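Local structure of TonB-dependent siderophore receptor (Pseudomonas aeruginosa 39016, 5NEC) at residues 252-260 with 669-677. The protein probably takes iron-loaded siderophores up across the outer membrane of Pseudomonas aeruginosa, as a TonB-dependent receptor. Residues are numbered along the deposited sequence; the frame is centred on the assembly and turned at random.
Sequences RSKHNPDKP and VGNTVYVPD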
loop_
_atom_site.group_PDB
_atom_site.type_symbol
_atom_site.label_atom_id
_atom_site.label_comp_id
_atom_site.label_asym_id
_atom_site.label_seq_id
_atom_site.Cartn_x
_atom_site.Cartn_y
_atom_site.Cartn_z
ATOM N N ARG A 252 -12.588 30.795 -1.149
ATOM C CA ARG A 252 -11.656 29.672 -1.078
ATOM C C ARG A 252 -10.408 29.964 -1.917
ATOM O O ARG A 252 -10.515 30.382 -3.059
ATOM C CB ARG A 252 -12.313 28.376 -1.570
ATOM C CG ARG A 252 -11.412 27.143 -1.426
ATOM C CD ARG A 252 -11.775 26.022 -2.373
ATOM N NE ARG A 252 -12.821 25.176 -1.816
ATOM C CZ ARG A 252 -13.339 24.117 -2.430
ATOM N NH1 ARG A 252 -12.901 23.769 -3.628
ATOM N NH2 ARG A 252 -14.289 23.402 -1.835
ATOM N N SER A 253 -9.233 29.735 -1.344
ATOM C CA SER A 253 -7.956 29.924 -2.059
ATOM C C SER A 253 -6.838 29.230 -1.277
ATOM O O SER A 253 -7.090 28.654 -0.210
ATOM C CB SER A 253 -7.630 31.423 -2.215
ATOM O OG SER A 253 -7.283 32.004 -0.953
ATOM N N LYS A 254 -5.601 29.331 -1.795
ATOM C CA LYS A 254 -4.396 28.962 -1.039
ATOM C C LYS A 254 -4.321 29.587 0.355
ATOM O O LYS A 254 -3.777 29.010 1.296
ATOM C CB LYS A 254 -3.152 29.450 -1.776
ATOM C CG LYS A 254 -2.849 28.760 -3.083
ATOM C CD LYS A 254 -2.015 29.612 -4.038
ATOM C CE LYS A 254 -0.833 30.310 -3.387
ATOM N NZ LYS A 254 -0.505 31.492 -4.221
ATOM N N HIS A 255 -4.861 30.796 0.470
ATOM C CA HIS A 255 -4.779 31.567 1.700
ATOM C C HIS A 255 -5.851 31.162 2.716
ATOM O O HIS A 255 -5.570 31.129 3.916
ATOM C CB HIS A 255 -4.829 33.048 1.360
ATOM C CG HIS A 255 -3.810 33.455 0.339
ATOM N ND1 HIS A 255 -2.477 33.107 0.429
ATOM C CD2 HIS A 255 -3.938 34.155 -0.810
ATOM C CE1 HIS A 255 -1.827 33.582 -0.621
ATOM N NE2 HIS A 255 -2.689 34.235 -1.381
ATOM N N ASN A 256 -7.060 30.850 2.231
ATOM C CA ASN A 256 -8.155 30.315 3.062
ATOM C C ASN A 256 -8.668 29.019 2.440
ATOM O O ASN A 256 -9.679 29.015 1.738
ATOM C CB ASN A 256 -9.287 31.334 3.214
ATOM C CG ASN A 256 -8.781 32.653 3.718
ATOM O OD1 ASN A 256 -8.553 32.835 4.916
ATOM N ND2 ASN A 256 -8.547 33.571 2.804
ATOM N N PRO A 257 -7.943 27.912 2.664
ATOM C CA PRO A 257 -8.353 26.655 2.057
ATOM C C PRO A 257 -9.565 26.047 2.755
ATOM O O PRO A 257 -9.771 26.305 3.923
ATOM C CB PRO A 257 -7.100 25.772 2.228
ATOM C CG PRO A 257 -6.457 26.282 3.457
ATOM C CD PRO A 257 -6.675 27.767 3.405
ATOM N N ASP A 258 -10.330 25.233 2.035
ATOM C CA ASP A 258 -11.482 24.524 2.618
ATOM C C ASP A 258 -11.175 23.102 3.119
ATOM O O ASP A 258 -10.287 22.435 2.620
ATOM C CB ASP A 258 -12.653 24.483 1.636
ATOM C CG ASP A 258 -13.518 25.750 1.686
ATOM O OD1 ASP A 258 -13.874 26.219 2.806
ATOM O OD2 ASP A 258 -13.888 26.244 0.598
ATOM N N LYS A 259 -11.936 22.680 4.118
ATOM C CA LYS A 259 -11.857 21.358 4.708
ATOM C C LYS A 259 -13.265 20.684 4.729
ATOM O O LYS A 259 -14.257 21.329 4.413
ATOM C CB LYS A 259 -11.254 21.474 6.107
ATOM C CG LYS A 259 -12.097 22.265 7.094
ATOM C CD LYS A 259 -11.528 22.123 8.496
ATOM C CE LYS A 259 -12.501 22.575 9.568
ATOM N NZ LYS A 259 -12.370 21.657 10.748
ATOM N N PRO A 260 -13.343 19.381 5.081
ATOM C CA PRO A 260 -14.648 18.725 4.994
ATOM C C PRO A 260 -15.711 19.391 5.834
ATOM O O PRO A 260 -15.414 19.875 6.899
ATOM C CB PRO A 260 -14.370 17.306 5.510
ATOM C CG PRO A 260 -12.949 17.078 5.172
ATOM C CD PRO A 260 -12.281 18.409 5.387
ATOM N N VAL A 669 -2.474 20.369 -5.792
ATOM C CA VAL A 669 -1.276 21.209 -6.007
ATOM C C VAL A 669 -1.561 22.678 -5.672
ATOM O O VAL A 669 -0.679 23.363 -5.176
ATOM C CB VAL A 669 -0.684 21.116 -7.446
ATOM C CG1 VAL A 669 -0.128 19.728 -7.703
ATOM C CG2 VAL A 669 -1.699 21.493 -8.525
ATOM N N GLY A 670 -2.788 23.140 -5.930
ATOM C CA GLY A 670 -3.189 24.508 -5.608
ATOM C C GLY A 670 -3.357 24.830 -4.122
ATOM O O GLY A 670 -3.489 25.995 -3.770
ATOM N N ASN A 671 -3.379 23.805 -3.265
ATOM C CA ASN A 671 -3.476 23.952 -1.804
ATOM C C ASN A 671 -4.767 24.670 -1.355
ATOM O O ASN A 671 -4.754 25.400 -0.359
ATOM C CB ASN A 671 -2.237 24.657 -1.207
ATOM C CG ASN A 671 -0.944 23.835 -1.282
ATOM O OD1 ASN A 671 0.031 24.198 -0.630
ATOM N ND2 ASN A 671 -0.912 22.766 -2.069
ATOM N N THR A 672 -5.868 24.438 -2.083
ATOM C CA THR A 672 -7.186 25.044 -1.794
ATOM C C THR A 672 -8.107 24.147 -0.970
ATOM O O THR A 672 -9.132 24.616 -0.460
ATOM C CB THR A 672 -7.935 25.442 -3.086
ATOM O OG1 THR A 672 -8.322 24.273 -3.826
ATOM C CG2 THR A 672 -7.065 26.333 -3.970
ATOM N N VAL A 673 -7.760 22.865 -0.853
ATOM C CA VAL A 673 -8.526 21.926 -0.015
ATOM C C VAL A 673 -7.574 21.055 0.797
ATOM O O VAL A 673 -6.433 20.808 0.386
ATOM C CB VAL A 673 -9.494 21.036 -0.834
ATOM C CG1 VAL A 673 -10.535 21.891 -1.537
ATOM C CG2 VAL A 673 -8.755 20.154 -1.846
ATOM N N TYR A 674 -8.041 20.614 1.959
ATOM C CA TYR A 674 -7.186 19.898 2.898
ATOM C C TYR A 674 -8.020 19.137 3.907
ATOM O O TYR A 674 -9.214 19.398 4.040
ATOM C CB TYR A 674 -6.228 20.874 3.623
ATOM C CG TYR A 674 -6.830 21.632 4.788
ATOM C CD1 TYR A 674 -7.534 22.810 4.581
ATOM C CD2 TYR A 674 -6.675 21.177 6.099
ATOM C CE1 TYR A 674 -8.077 23.532 5.647
ATOM C CE2 TYR A 674 -7.209 21.863 7.168
ATOM C CZ TYR A 674 -7.902 23.045 6.944
ATOM O OH TYR A 674 -8.435 23.712 8.018
ATOM N N VAL A 675 -7.378 18.187 4.586
ATOM C CA VAL A 675 -7.953 17.516 5.746
ATOM C C VAL A 675 -7.086 17.817 6.949
ATOM O O VAL A 675 -5.858 17.818 6.834
ATOM C CB VAL A 675 -8.127 15.988 5.576
ATOM C CG1 VAL A 675 -9.105 15.703 4.448
ATOM C CG2 VAL A 675 -6.802 15.254 5.401
ATOM N N PRO A 676 -7.720 18.091 8.096
ATOM C CA PRO A 676 -6.947 18.514 9.252
ATOM C C PRO A 676 -6.090 17.389 9.860
ATOM O O PRO A 676 -6.327 16.215 9.609
ATOM C CB PRO A 676 -8.026 18.957 10.243
ATOM C CG PRO A 676 -9.184 18.083 9.930
ATOM C CD PRO A 676 -9.149 17.888 8.431
ATOM N N ASP A 677 -5.107 17.792 10.659
ATOM C CA ASP A 677 -4.280 16.887 11.434
ATOM C C ASP A 677 -5.096 16.162 12.501
ATOM O O ASP A 677 -6.193 16.618 12.852
ATOM C CB ASP A 677 -3.081 17.633 12.063
ATOM C CG ASP A 677 -3.469 18.599 13.196
ATOM O OD1 ASP A 677 -4.579 19.146 13.197
ATOM O OD2 ASP A 677 -2.629 18.832 14.091
HETATM O O HOH W 1 -10.593 24.568 -5.081
#
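Val673 lays its CG1 methyl over the centre of one face of the Arg252 guanidinium, 3.7 Å from CZ, leaving the edge for polar partners. NE gives a straight, nearly coplanar bond to the anti lone pair of Asp258 OD2 (2.8 Å, 166°), and NH1 donates to a water that donates to Thr672 OG1, which is also hydrogen-bonded to Asp668 OD2. The bend at chi3 (-86°) turns the flat group across the methyl. With NH2 on Ala247 O and Asp258 OD1 on Ser249 OG, this ion pair is held from several sides; arginine suits the place because its flat, wide group has N-H donors round the edge and a face that can lie against a methyl.

The broad ring of Tyr674 offers a face to the aliphatic part of Lys259, whose long chain lies alongside: CB makes a CH-pi contact 4.0 Å from the centroid, and CD reaches Tyr674 OH. Pro257 O lies at the ring edge, 3.7 Å from CE1, and Lys664 adds a cation-pi contact. Pro257 CG packs against CD1 (3.8 Å), part of a rigid apolar ring from a residue with no backbone N-H to satisfy. Pro260 CG leans on Val675 CG1 (4.1 Å).

The backbones run in parallel through a single bridge: Asp258 N donates to Thr672 O (2.8 Å), and its carbonyl accepts from Tyr674 N. Just before the bridge in the chain, Ser253 OG accepts from His255 N in an ST turn. An irregular loop between barrel strands is thus fastened to the start of strand 674-688, more than 400 residues later, as in the long extracellular loops of TonB-dependent receptor barrels.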